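Local atomic coordinates of Lic12234 (Leptospira interrogans, PDB entry 4TZH), a protein that is of unknown function but has a leucine-rich repeat fold and, coming from a human pathogen, may act as a virulence factor. Residues Glu90-Asn95 and Glu104-Leu109; Thr54-Glu59 and Lys67-Ser72; Thr123-Glu128 and Leu138-Asn143; Thr31-Glu36 and Glu58-Leu63. All coordinates share one frame; numbering follows the deposited sequence. Where two conformers were deposited one is given.

Contact 1: Glu90-Asn95 and Glu104-Leu109; sequences EVLFLN and EEIGEL. With ZN (zinc ion), chain E.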
loop_
_atom_site.group_PDB
_atom_site.type_symbol
_atom_site.label_atom_id
_atom_site.label_comp_id
_atom_site.label_asym_id
_atom_site.label_seq_id
_atom_site.Cartn_x
_atom_site.Cartn_y
_atom_site.Cartn_z
ATOM N N GLU A 90 6.402 0.085 6.074
ATOM C CA GLU A 90 5.922 1.270 6.782
ATOM C C GLU A 90 5.095 2.179 5.895
ATOM O O GLU A 90 4.218 2.886 6.400
ATOM C CB GLU A 90 7.111 2.088 7.339
ATOM C CG GLU A 90 7.950 1.257 8.324
ATOM C CD GLU A 90 9.084 1.988 9.030
ATOM O OE1 GLU A 90 9.148 3.224 8.912
ATOM O OE2 GLU A 90 9.889 1.347 9.732
ATOM N N VAL A 91 5.399 2.209 4.586
ATOM C CA VAL A 91 4.695 3.105 3.665
ATOM C C VAL A 91 4.359 2.318 2.412
ATOM O O VAL A 91 5.250 1.638 1.865
ATOM C CB VAL A 91 5.573 4.303 3.270
ATOM C CG1 VAL A 91 4.836 5.235 2.283
ATOM C CG2 VAL A 91 6.022 5.079 4.511
ATOM N N LEU A 92 3.110 2.407 1.978
ATOM C CA LEU A 92 2.661 1.697 0.784
ATOM C C LEU A 92 1.882 2.678 -0.097
ATOM O O LEU A 92 0.824 3.181 0.307
ATOM C CB LEU A 92 1.781 0.523 1.198
ATOM C CG LEU A 92 1.169 -0.298 0.074
ATOM C CD1 LEU A 92 2.223 -0.774 -0.939
ATOM C CD2 LEU A 92 0.478 -1.549 0.669
ATOM N N PHE A 93 2.433 2.964 -1.283
ATOM C CA PHE A 93 1.744 3.816 -2.251
ATOM C C PHE A 93 1.075 2.935 -3.300
ATOM O O PHE A 93 1.764 2.251 -4.066
ATOM C CB PHE A 93 2.720 4.757 -2.972
ATOM C CG PHE A 93 3.329 5.847 -2.146
ATOM C CD1 PHE A 93 2.684 7.068 -1.997
ATOM C CD2 PHE A 93 4.624 5.726 -1.668
ATOM C CE1 PHE A 93 3.275 8.099 -1.241
ATOM C CE2 PHE A 93 5.205 6.749 -0.919
ATOM C CZ PHE A 93 4.513 7.908 -0.692
ATOM N N LEU A 94 -0.261 2.924 -3.308
ATOM C CA LEU A 94 -1.031 2.140 -4.260
ATOM C C LEU A 94 -1.935 3.043 -5.058
ATOM O O LEU A 94 -2.842 2.533 -5.743
ATOM C CB LEU A 94 -1.860 1.068 -3.551
ATOM C CG LEU A 94 -1.129 -0.232 -3.380
ATOM C CD1 LEU A 94 -1.840 -1.076 -2.314
ATOM C CD2 LEU A 94 -1.200 -1.001 -4.729
ATOM N N ASN A 95 -1.689 4.346 -5.006
ATOM C CA ASN A 95 -2.580 5.260 -5.713
ATOM C C ASN A 95 -2.488 5.075 -7.228
ATOM O O ASN A 95 -1.398 4.804 -7.738
ATOM C CB ASN A 95 -2.288 6.668 -5.325
ATOM C CG ASN A 95 -0.848 7.011 -5.327
ATOM O OD1 ASN A 95 -0.059 6.458 -4.513
ATOM N ND2 ASN A 95 -0.472 7.921 -6.222
ATOM N N GLU A 104 -7.559 -9.692 2.262
ATOM C CA GLU A 104 -7.445 -9.785 3.717
ATOM C C GLU A 104 -5.994 -9.584 4.181
ATOM O O GLU A 104 -5.782 -9.048 5.265
ATOM C CB GLU A 104 -8.006 -11.131 4.234
ATOM C CG GLU A 104 -7.459 -12.386 3.552
ATOM C CD GLU A 104 -8.469 -13.477 3.234
ATOM O OE1 GLU A 104 -9.435 -13.647 4.012
ATOM O OE2 GLU A 104 -8.295 -14.158 2.198
ATOM N N GLU A 105 -5.001 -9.973 3.335
ATOM C CA GLU A 105 -3.574 -9.908 3.660
ATOM C C GLU A 105 -3.063 -8.499 3.859
ATOM O O GLU A 105 -2.018 -8.312 4.489
ATOM C CB GLU A 105 -2.716 -10.655 2.618
ATOM C CG GLU A 105 -2.865 -12.166 2.724
ATOM C CD GLU A 105 -4.129 -12.746 2.127
ATOM O OE1 GLU A 105 -4.741 -12.076 1.263
ATOM O OE2 GLU A 105 -4.492 -13.882 2.510
ATOM N N ILE A 106 -3.810 -7.503 3.355
ATOM C CA ILE A 106 -3.418 -6.115 3.602
ATOM C C ILE A 106 -3.332 -5.873 5.120
ATOM O O ILE A 106 -2.459 -5.126 5.573
ATOM C CB ILE A 106 -4.385 -5.101 2.906
ATOM C CG1 ILE A 106 -3.702 -3.723 2.776
ATOM C CG2 ILE A 106 -5.776 -4.977 3.589
ATOM C CD1 ILE A 106 -2.827 -3.628 1.529
ATOM N N GLY A 107 -4.216 -6.502 5.879
ATOM C CA GLY A 107 -4.263 -6.343 7.320
ATOM C C GLY A 107 -3.107 -6.963 8.058
ATOM O O GLY A 107 -3.022 -6.797 9.272
ATOM N N GLU A 108 -2.206 -7.699 7.352
ATOM C CA GLU A 108 -1.069 -8.360 7.984
ATOM C C GLU A 108 0.184 -7.508 7.969
ATOM O O GLU A 108 1.237 -7.940 8.422
ATOM C CB GLU A 108 -0.782 -9.730 7.325
ATOM C CG GLU A 108 -1.838 -10.785 7.619
ATOM C CD GLU A 108 -1.941 -11.207 9.071
ATOM O OE1 GLU A 108 -0.959 -11.002 9.821
ATOM O OE2 GLU A 108 -3.003 -11.743 9.459
ATOM N N LEU A 109 0.094 -6.283 7.454
ATOM C CA LEU A 109 1.258 -5.390 7.339
ATOM C C LEU A 109 1.380 -4.668 8.687
ATOM O O LEU A 109 1.023 -3.500 8.836
ATOM C CB LEU A 109 1.021 -4.445 6.160
ATOM C CG LEU A 109 0.872 -5.144 4.800
ATOM C CD1 LEU A 109 0.500 -4.165 3.700
ATOM C CD2 LEU A 109 2.113 -5.920 4.435
HETATM ZN ZN ZN E . 11.249 2.390 10.717
HETATM O O HOH W 1 12.448 0.938 11.613
#
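L92 of the strand 91-93 meets I106 and L109 from the far side of the same coil of a leucine-rich repeat solenoid. The contact is apolar. CD2 of L92 lies 4.0 Å from CD1 of I106, and the same CD2 lies 4.0 Å from CD1 of L109. CD1 of I106 and CD1 of L109 are themselves 4.0 Å apart, which makes the three methyls a nearly equilateral triangle at van der Waals spacing. With chi1 at 177°, CG of L92 lies anti to the backbone N, which carries CD2 to both partners; L109 is crossed at about a right angle and I106 at a slant. Such leucines and isoleucines, pointing inward at fixed repeat positions, build the core of the fold; L69 and L115 on the adjacent strands flank L92 in turn.

Backbone hydrogen bonds shape the facing side. G107 N gives one to E104 O and E108 N one to E105 O (2.9 Å), a 3-10 segment, 104-108, that turns I106 inward and leads into L109. Its charged residues lie well clear of L92, and E105 forms a salt bridge with K81. On the strand side, L94 O accepts from the side-chain amides of N97 and N120, part of the asparagine ladder of such repeats.

Metal binding is confined to the end of 90-95, away from the core. The extended side chain of E90 carries its carboxylate to a zinc ion that also holds a water at 2.1 Å. E90 OE2 binds the zinc at 2.0 Å, whereas E90 OE1 stays 2.9 Å from the metal.

Contact 2: Thr54-Glu59 and Lys67-Ser72; sequences TTLPEE and KYLDIS. With ZN (zinc ion), chain F; ZN (zinc ion), chain C.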
loop_
_atom_site.group_PDB
_atom_site.type_symbol
_atom_site.label_atom_id
_atom_site.label_comp_id
_atom_site.label_asym_id
_atom_site.label_seq_id
_atom_site.Cartn_x
_atom_site.Cartn_y
_atom_site.Cartn_z
ATOM N N THR A 54 0.183 -5.552 -13.260
ATOM C CA THR A 54 -1.165 -5.924 -12.844
ATOM C C THR A 54 -1.175 -6.616 -11.478
ATOM O O THR A 54 -2.222 -6.693 -10.821
ATOM C CB THR A 54 -1.859 -6.763 -13.908
ATOM O OG1 THR A 54 -1.141 -7.976 -14.075
ATOM C CG2 THR A 54 -1.973 -6.038 -15.246
ATOM N N THR A 55 -0.009 -7.081 -11.038
ATOM C CA THR A 55 0.167 -7.752 -9.747
ATOM C C THR A 55 1.625 -7.750 -9.416
ATOM O O THR A 55 2.443 -7.129 -10.122
ATOM C CB THR A 55 -0.409 -9.198 -9.771
ATOM O OG1 THR A 55 -0.461 -9.707 -8.415
ATOM C CG2 THR A 55 0.377 -10.158 -10.704
ATOM N N LEU A 56 1.983 -8.440 -8.322
ATOM C CA LEU A 56 3.360 -8.629 -7.929
ATOM C C LEU A 56 3.651 -10.112 -7.903
ATOM O O LEU A 56 2.747 -10.901 -7.617
ATOM C CB LEU A 56 3.630 -8.062 -6.523
ATOM C CG LEU A 56 3.464 -6.562 -6.374
ATOM C CD1 LEU A 56 3.652 -6.194 -4.931
ATOM C CD2 LEU A 56 4.493 -5.820 -7.225
ATOM N N PRO A 57 4.904 -10.525 -8.147
ATOM C CA PRO A 57 5.208 -11.959 -8.076
ATOM C C PRO A 57 5.141 -12.450 -6.628
ATOM O O PRO A 57 5.343 -11.669 -5.690
ATOM C CB PRO A 57 6.645 -12.021 -8.599
ATOM C CG PRO A 57 7.238 -10.649 -8.273
ATOM C CD PRO A 57 6.097 -9.713 -8.498
ATOM N N GLU A 58 4.915 -13.739 -6.442
ATOM C CA GLU A 58 4.902 -14.310 -5.099
ATOM C C GLU A 58 6.259 -14.138 -4.418
ATOM O O GLU A 58 6.334 -14.145 -3.198
ATOM C CB GLU A 58 4.557 -15.804 -5.169
ATOM C CG GLU A 58 3.116 -16.054 -5.566
ATOM C CD GLU A 58 2.798 -17.543 -5.644
ATOM O OE1 GLU A 58 3.272 -18.210 -6.591
ATOM O OE2 GLU A 58 2.176 -18.064 -4.691
ATOM N N GLU A 59 7.324 -13.982 -5.209
ATOM C CA GLU A 59 8.695 -13.738 -4.714
ATOM C C GLU A 59 8.820 -12.457 -3.911
ATOM O O GLU A 59 9.802 -12.309 -3.167
ATOM C CB GLU A 59 9.693 -13.706 -5.874
ATOM C CG GLU A 59 9.997 -15.076 -6.457
ATOM C CD GLU A 59 8.979 -15.699 -7.401
ATOM O OE1 GLU A 59 7.951 -15.055 -7.705
ATOM O OE2 GLU A 59 9.206 -16.855 -7.827
ATOM N N LYS A 67 10.807 -1.614 3.687
ATOM C CA LYS A 67 10.130 -0.590 4.486
ATOM C C LYS A 67 9.213 0.255 3.623
ATOM O O LYS A 67 8.205 0.775 4.123
ATOM C CB LYS A 67 11.126 0.365 5.137
ATOM C CG LYS A 67 12.056 -0.310 6.129
ATOM C CD LYS A 67 13.023 0.770 6.673
ATOM C CE LYS A 67 13.039 0.801 8.166
ATOM N NZ LYS A 67 14.216 1.568 8.665
ATOM N N TYR A 68 9.551 0.433 2.355
ATOM C CA TYR A 68 8.763 1.333 1.508
ATOM C C TYR A 68 8.488 0.657 0.177
ATOM O O TYR A 68 9.404 0.075 -0.407
ATOM C CB TYR A 68 9.548 2.644 1.250
ATOM C CG TYR A 68 10.182 3.228 2.482
ATOM C CD1 TYR A 68 9.405 3.773 3.490
ATOM C CD2 TYR A 68 11.560 3.326 2.598
ATOM C CE1 TYR A 68 9.984 4.330 4.627
ATOM C CE2 TYR A 68 12.152 3.894 3.722
ATOM C CZ TYR A 68 11.357 4.394 4.726
ATOM O OH TYR A 68 11.919 4.946 5.859
ATOM N N LEU A 69 7.237 0.716 -0.277
ATOM C CA LEU A 69 6.882 0.093 -1.540
ATOM C C LEU A 69 5.993 1.074 -2.272
ATOM O O LEU A 69 4.893 1.428 -1.787
ATOM C CB LEU A 69 6.133 -1.222 -1.262
ATOM C CG LEU A 69 5.653 -2.007 -2.473
ATOM C CD1 LEU A 69 6.804 -2.313 -3.438
ATOM C CD2 LEU A 69 5.004 -3.315 -2.010
ATOM N N ASP A 70 6.461 1.510 -3.436
ATOM C CA ASP A 70 5.734 2.455 -4.281
ATOM C C ASP A 70 5.318 1.736 -5.559
ATOM O O ASP A 70 6.173 1.455 -6.394
ATOM C CB ASP A 70 6.620 3.652 -4.603
ATOM C CG ASP A 70 6.041 4.538 -5.686
ATOM O OD1 ASP A 70 4.838 4.461 -5.919
ATOM O OD2 ASP A 70 6.824 5.294 -6.288
ATOM N N ILE A 71 4.037 1.418 -5.662
ATOM C CA ILE A 71 3.485 0.770 -6.865
ATOM C C ILE A 71 2.432 1.652 -7.481
ATOM O O ILE A 71 1.518 1.176 -8.139
ATOM C CB ILE A 71 2.870 -0.613 -6.636
ATOM C CG1 ILE A 71 3.402 -1.244 -5.358
ATOM C CG2 ILE A 71 3.074 -1.457 -7.898
ATOM C CD1 ILE A 71 2.699 -2.607 -4.960
ATOM N N SER A 72 2.572 2.943 -7.274
ATOM C CA SER A 72 1.606 3.888 -7.810
ATOM C C SER A 72 1.593 3.919 -9.318
ATOM O O SER A 72 2.594 3.608 -9.944
ATOM C CB SER A 72 1.889 5.282 -7.273
ATOM O OG SER A 72 3.181 5.749 -7.627
HETATM ZN ZN ZN F . 1.346 -17.398 -3.083
HETATM ZN ZN ZN C . 8.565 6.041 -5.893
#
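L56 and I71 mark the nearest approach of the two backbones, with their CA atoms 9.5 Å apart. At that separation the strand 68-70 and the irregular segment before it can be bridged by side chains alone. L56 reaches across with CG anti to its carbonyl carbon (chi1 -64°), and its CD1 comes tip to tip with CD1 of I71 at 3.7 Å in the conformer described; a second conformer of I71 was modelled, so the exact spacing is uncertain. A looser touch, 4.3 Å, joins L56 CD1 to CD2 of L69.

The residue between L69 and I71 turns to the other side of the strand. D70 OD1 accepts from S72 N (3.0 Å, N-H...O angle 164°), closing an Asx turn, and from S72 OG through its syn lone pair (2.7 Å). Two donors thus hold the carboxylate in place, and D70 OD2 binds a zinc ion at 1.9 Å together with H47. A second zinc is bound at the far end of 54-59, by E58 OE2 at 1.9 Å and by E82.

L56, L69 and I71 fill inward-facing aliphatic positions of a leucine-rich repeat, with L56 in the Leu-Pro step of the convex side. The strand 68-70 lies between 45-47 and 91-93 in the parallel sheet, where L69 packs on L46 and L92, while T55 OG1 bonds to N78 O, on the loop after strand 68-70.

Contact 3: Thr123-Glu128 and Leu138-Asn143; sequences TTLPKE and LSLSSN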
loop_
_atom_site.group_PDB
_atom_site.type_symbol
_atom_site.label_atom_id
_atom_site.label_comp_id
_atom_site.label_asym_id
_atom_site.label_seq_id
_atom_site.Cartn_x
_atom_site.Cartn_y
_atom_site.Cartn_z
ATOM N N THR A 123 -14.845 -0.339 -3.515
ATOM C CA THR A 123 -16.227 -0.170 -3.100
ATOM C C THR A 123 -16.338 -0.247 -1.597
ATOM O O THR A 123 -17.284 0.281 -1.029
ATOM C CB THR A 123 -17.182 -1.136 -3.820
ATOM O OG1 THR A 123 -16.822 -2.467 -3.446
ATOM C CG2 THR A 123 -17.130 -0.967 -5.324
ATOM N N THR A 124 -15.358 -0.872 -0.943
ATOM C CA THR A 124 -15.276 -0.983 0.509
ATOM C C THR A 124 -13.869 -1.391 0.902
ATOM O O THR A 124 -12.963 -1.436 0.061
ATOM C CB THR A 124 -16.339 -1.953 1.080
ATOM O OG1 THR A 124 -16.389 -1.769 2.498
ATOM C CG2 THR A 124 -16.067 -3.427 0.726
ATOM N N LEU A 125 -13.675 -1.649 2.190
ATOM C CA LEU A 125 -12.426 -2.139 2.726
ATOM C C LEU A 125 -12.736 -3.438 3.416
ATOM O O LEU A 125 -13.842 -3.575 3.971
ATOM C CB LEU A 125 -11.836 -1.148 3.734
ATOM C CG LEU A 125 -11.462 0.224 3.166
ATOM C CD1 LEU A 125 -11.248 1.231 4.291
ATOM C CD2 LEU A 125 -10.264 0.136 2.263
ATOM N N PRO A 126 -11.789 -4.394 3.424
ATOM C CA PRO A 126 -12.060 -5.656 4.122
ATOM C C PRO A 126 -12.050 -5.432 5.625
ATOM O O PRO A 126 -11.386 -4.508 6.094
ATOM C CB PRO A 126 -10.893 -6.561 3.694
ATOM C CG PRO A 126 -9.774 -5.623 3.374
ATOM C CD PRO A 126 -10.438 -4.381 2.814
ATOM N N LYS A 127 -12.736 -6.281 6.380
ATOM C CA LYS A 127 -12.770 -6.148 7.840
ATOM C C LYS A 127 -11.363 -6.180 8.452
ATOM O O LYS A 127 -11.115 -5.521 9.465
ATOM C CB LYS A 127 -13.672 -7.232 8.471
ATOM C CG LYS A 127 -13.235 -8.666 8.193
ATOM C CD LYS A 127 -14.321 -9.671 8.604
ATOM C CE LYS A 127 -13.867 -11.087 8.312
ATOM N NZ LYS A 127 -15.004 -12.051 8.318
ATOM N N GLU A 128 -10.433 -6.899 7.799
ATOM C CA GLU A 128 -9.056 -7.057 8.249
ATOM C C GLU A 128 -8.275 -5.750 8.224
ATOM O O GLU A 128 -7.175 -5.697 8.769
ATOM C CB GLU A 128 -8.323 -8.169 7.471
ATOM C CG GLU A 128 -8.902 -9.560 7.707
ATOM C CD GLU A 128 -10.127 -9.930 6.890
ATOM O OE1 GLU A 128 -10.524 -9.140 6.004
ATOM O OE2 GLU A 128 -10.669 -11.039 7.112
ATOM N N LEU A 138 -4.636 7.171 6.196
ATOM C CA LEU A 138 -5.299 6.304 5.230
ATOM C C LEU A 138 -5.982 7.201 4.215
ATOM O O LEU A 138 -6.907 7.934 4.598
ATOM C CB LEU A 138 -6.293 5.381 5.915
ATOM C CG LEU A 138 -7.139 4.465 5.041
ATOM C CD1 LEU A 138 -6.268 3.580 4.126
ATOM C CD2 LEU A 138 -8.057 3.596 5.895
ATOM N N SER A 139 -5.551 7.129 2.948
ATOM C CA SER A 139 -6.106 7.975 1.915
ATOM C C SER A 139 -6.875 7.152 0.923
ATOM O O SER A 139 -6.301 6.226 0.336
ATOM C CB SER A 139 -4.988 8.736 1.245
ATOM O OG SER A 139 -5.606 9.723 0.445
ATOM N N LEU A 140 -8.161 7.429 0.793
ATOM C CA LEU A 140 -9.082 6.683 -0.074
ATOM C C LEU A 140 -9.777 7.651 -1.028
ATOM O O LEU A 140 -10.861 7.321 -1.523
ATOM C CB LEU A 140 -10.141 5.965 0.802
ATOM C CG LEU A 140 -9.570 4.810 1.628
ATOM C CD1 LEU A 140 -10.467 4.489 2.798
ATOM C CD2 LEU A 140 -9.328 3.581 0.743
ATOM N N SER A 141 -9.165 8.793 -1.320
ATOM C CA SER A 141 -9.872 9.731 -2.169
ATOM C C SER A 141 -10.054 9.199 -3.568
ATOM O O SER A 141 -9.256 8.377 -4.035
ATOM C CB SER A 141 -9.182 11.082 -2.213
ATOM O OG SER A 141 -7.833 10.950 -2.631
ATOM N N SER A 142 -11.123 9.637 -4.239
ATOM C CA SER A 142 -11.386 9.194 -5.604
ATOM C C SER A 142 -11.431 7.696 -5.764
ATOM O O SER A 142 -10.689 7.118 -6.556
ATOM C CB SER A 142 -10.393 9.821 -6.578
ATOM O OG SER A 142 -10.482 11.235 -6.526
ATOM N N ASN A 143 -12.334 7.065 -5.035
ATOM C CA ASN A 143 -12.618 5.637 -5.154
ATOM C C ASN A 143 -14.109 5.506 -5.471
ATOM O O ASN A 143 -14.714 6.467 -5.955
ATOM C CB ASN A 143 -12.189 4.887 -3.897
ATOM C CG ASN A 143 -10.743 4.456 -4.016
ATOM O OD1 ASN A 143 -10.461 3.428 -4.621
ATOM N ND2 ASN A 143 -9.799 5.256 -3.534
#
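Beside the L125-L140 packing lies the flat amide of N143, whose ND2 donates to L140 O at 3.1 Å with an N-H...O angle of 159°, the acceptor close to the amide plane. Seen from L140 the approach is less regular, since the donor sits above the carbonyl plane and makes a C=O...N angle of only 98°. ND2 also reaches L117 O, OD1 accepts a hydrogen bond from L122 N, and L140 O takes a further bond from N166. N143 is thereby a rung of the asparagine ladder that links successive coils of a leucine-rich repeat.

Across the core, L125 and L140 meet head on with both branches. CD1 of L125 is 3.7 Å from CD1 of L140, and CD2 of L125 is 3.9 Å from CD2 of L140. In each leucine CG lies anti to the carbonyl carbon (chi1 -63° for L125), which points the two forks at one another. L138, one inward position earlier on the strand, adds its CD2 at 4.3 Å from L125 CD1.

The chemistry is divided: burial of apolar surface, with van der Waals contact between the methyls, probably holds the convex segment and the following strand together, while the buried polar atoms of N143 are satisfied by backbone groups, which probably fixes the turn after the strand 137-139 and with it the place of L140.

Contact 4: Thr31-Glu36 and Glu58-Leu63; sequences TILPKE and EEIGIL. With ZN (zinc ion), chain F.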
loop_
_atom_site.group_PDB
_atom_site.type_symbol
_atom_site.label_atom_id
_atom_site.label_comp_id
_atom_site.label_asym_id
_atom_site.label_seq_id
_atom_site.Cartn_x
_atom_site.Cartn_y
_atom_site.Cartn_z
ATOM N N THR A 31 5.738 -4.945 -17.532
ATOM C CA THR A 31 4.429 -5.582 -17.492
ATOM C C THR A 31 4.423 -6.589 -16.360
ATOM O O THR A 31 3.365 -6.994 -15.897
ATOM C CB THR A 31 4.075 -6.246 -18.826
ATOM O OG1 THR A 31 5.144 -7.130 -19.176
ATOM C CG2 THR A 31 3.884 -5.215 -19.920
ATOM N N ILE A 32 5.611 -7.017 -15.928
ATOM C CA ILE A 32 5.775 -7.953 -14.819
ATOM C C ILE A 32 7.063 -7.589 -14.088
ATOM O O ILE A 32 8.011 -7.101 -14.710
ATOM C CB ILE A 32 5.758 -9.451 -15.272
ATOM C CG1 ILE A 32 6.896 -9.784 -16.242
ATOM C CG2 ILE A 32 4.411 -9.896 -15.825
ATOM C CD1 ILE A 32 7.242 -11.355 -16.337
ATOM N N LEU A 33 7.089 -7.807 -12.787
ATOM C CA LEU A 33 8.308 -7.605 -12.022
ATOM C C LEU A 33 9.032 -8.947 -12.037
ATOM O O LEU A 33 8.455 -9.930 -11.572
ATOM C CB LEU A 33 7.973 -7.186 -10.583
ATOM C CG LEU A 33 9.167 -6.987 -9.645
ATOM C CD1 LEU A 33 10.106 -5.815 -10.129
ATOM C CD2 LEU A 33 8.728 -6.819 -8.197
ATOM N N PRO A 34 10.282 -9.032 -12.551
ATOM C CA PRO A 34 10.979 -10.327 -12.612
ATOM C C PRO A 34 11.116 -11.013 -11.268
ATOM O O PRO A 34 11.348 -10.332 -10.258
ATOM C CB PRO A 34 12.360 -9.951 -13.174
ATOM C CG PRO A 34 12.073 -8.757 -14.006
ATOM C CD PRO A 34 11.097 -7.965 -13.166
ATOM N N LYS A 35 11.039 -12.358 -11.259
ATOM C CA LYS A 35 11.155 -13.164 -10.044
ATOM C C LYS A 35 12.494 -12.994 -9.361
ATOM O O LYS A 35 12.572 -13.184 -8.150
ATOM C CB LYS A 35 10.903 -14.670 -10.366
ATOM C CG LYS A 35 9.481 -14.942 -10.874
ATOM C CD LYS A 35 9.261 -16.416 -11.194
ATOM C CE LYS A 35 7.847 -16.714 -11.638
ATOM N NZ LYS A 35 7.685 -18.153 -11.985
ATOM N N GLU A 36 13.531 -12.598 -10.118
ATOM C CA GLU A 36 14.892 -12.442 -9.615
ATOM C C GLU A 36 14.976 -11.334 -8.568
ATOM O O GLU A 36 15.981 -11.276 -7.860
ATOM C CB GLU A 36 15.894 -12.220 -10.758
ATOM C CG GLU A 36 16.118 -13.456 -11.617
ATOM C CD GLU A 36 15.003 -13.817 -12.583
ATOM O OE1 GLU A 36 14.210 -12.919 -12.957
ATOM O OE2 GLU A 36 14.919 -15.007 -12.964
ATOM N N GLU A 58 4.915 -13.739 -6.442
ATOM C CA GLU A 58 4.902 -14.310 -5.099
ATOM C C GLU A 58 6.259 -14.138 -4.418
ATOM O O GLU A 58 6.334 -14.145 -3.198
ATOM C CB GLU A 58 4.557 -15.804 -5.169
ATOM C CG GLU A 58 3.116 -16.054 -5.566
ATOM C CD GLU A 58 2.798 -17.543 -5.644
ATOM O OE1 GLU A 58 3.272 -18.210 -6.591
ATOM O OE2 GLU A 58 2.176 -18.064 -4.691
ATOM N N GLU A 59 7.324 -13.982 -5.209
ATOM C CA GLU A 59 8.695 -13.738 -4.714
ATOM C C GLU A 59 8.820 -12.457 -3.911
ATOM O O GLU A 59 9.802 -12.309 -3.167
ATOM C CB GLU A 59 9.693 -13.706 -5.874
ATOM C CG GLU A 59 9.997 -15.076 -6.457
ATOM C CD GLU A 59 8.979 -15.699 -7.401
ATOM O OE1 GLU A 59 7.951 -15.055 -7.705
ATOM O OE2 GLU A 59 9.206 -16.855 -7.827
ATOM N N ILE A 60 7.832 -11.560 -3.984
ATOM C CA ILE A 60 7.909 -10.321 -3.206
ATOM C C ILE A 60 8.009 -10.612 -1.710
ATOM O O ILE A 60 8.613 -9.828 -0.981
ATOM C CB ILE A 60 6.684 -9.395 -3.525
ATOM C CG1 ILE A 60 6.960 -7.917 -3.147
ATOM C CG2 ILE A 60 5.387 -9.872 -2.863
ATOM C CD1 ILE A 60 7.754 -7.162 -4.234
ATOM N N GLY A 61 7.420 -11.704 -1.254
ATOM C CA GLY A 61 7.424 -12.009 0.164
ATOM C C GLY A 61 8.789 -12.327 0.745
ATOM O O GLY A 61 8.933 -12.368 1.965
ATOM N N ILE A 62 9.820 -12.542 -0.117
ATOM C CA ILE A 62 11.182 -12.799 0.373
ATOM C C ILE A 62 11.827 -11.495 0.858
ATOM O O ILE A 62 12.819 -11.523 1.604
ATOM C CB ILE A 62 12.016 -13.487 -0.758
ATOM C CG1 ILE A 62 11.378 -14.819 -1.207
ATOM C CG2 ILE A 62 13.526 -13.675 -0.402
ATOM C CD1 ILE A 62 11.186 -15.910 -0.082
ATOM N N LEU A 63 11.266 -10.361 0.412
ATOM C CA LEU A 63 11.820 -9.044 0.729
ATOM C C LEU A 63 11.394 -8.599 2.134
ATOM O O LEU A 63 10.810 -7.525 2.298
ATOM C CB LEU A 63 11.414 -8.028 -0.336
ATOM C CG LEU A 63 11.712 -8.370 -1.778
ATOM C CD1 LEU A 63 11.215 -7.236 -2.697
ATOM C CD2 LEU A 63 13.189 -8.595 -1.983
HETATM ZN ZN ZN F . 1.346 -17.398 -3.083
#
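K35 lays its hydrocarbon chain over the carboxylate of E59, a contact of methylenes with oxygens. K35 CG is almost equally far from E59 OE1 (3.5 Å) and E59 OE2 (3.6 Å), and K35 CD approaches E59 OE2 to 3.4 Å. The charged ends are not paired: K35 NZ stays 4.6 Å from E59 OE2, close enough that some attraction is likely, though no salt bridge is formed. Deeper in, L33 CD2 touches I60 CD1 at 4.1 Å, the two side chains being set about perpendicular.

Conformation explains the offset of the charges. K35 is fully extended beyond CG and carries its ammonium outward past the carboxylate, whereas E59 bends at chi2 (78°), folding its acid group back against K35. I60 has CG1 anti to its backbone N (chi1 -160°), and this brings CD1 toward L33.

Both segments lie on the convex wall of the leucine-rich repeat solenoid; L33-P34 leads into the 3-10 segment that begins at K35, and this meets the 3-10 segment 58-62 that follows L56-P57 one repeat later. K35 and E59 are the nearest backbone positions, with CA atoms 5.9 Å apart.

Farther out, the turn of 58-63 is held by I62 N donating to E59 O (3.1 Å) and L63 N to I60 O (3.0 Å). L33 also rests on L48 and P57, E59 touches E38, and E58, next to E59, directs its carboxylate to the zinc ion that it binds with E82.

Overall arrangement
Contacts 1, 2 and 3 each cross the interior from sheet to convex wall, contact 1 within a coil, contacts 2 and 3 from a convex segment to the strand that follows it, whereas contact 4 runs along that wall. Contacts 1 and 2, with centres 10 Å apart, adjoin through neighbouring parallel strands: F93 O lies 2.9 Å from I71 N, a probable hydrogen bond. Contact 4 shares E58 and E59 with contact 2, their centres being 8 Å apart, and both touch the same zinc ion. Contact 1 reaches contact 3 on the convex side, where I106 CG2 packs 4.1 Å from P126 CG. Contacts 3 and 4 lie about 25 Å apart between centres.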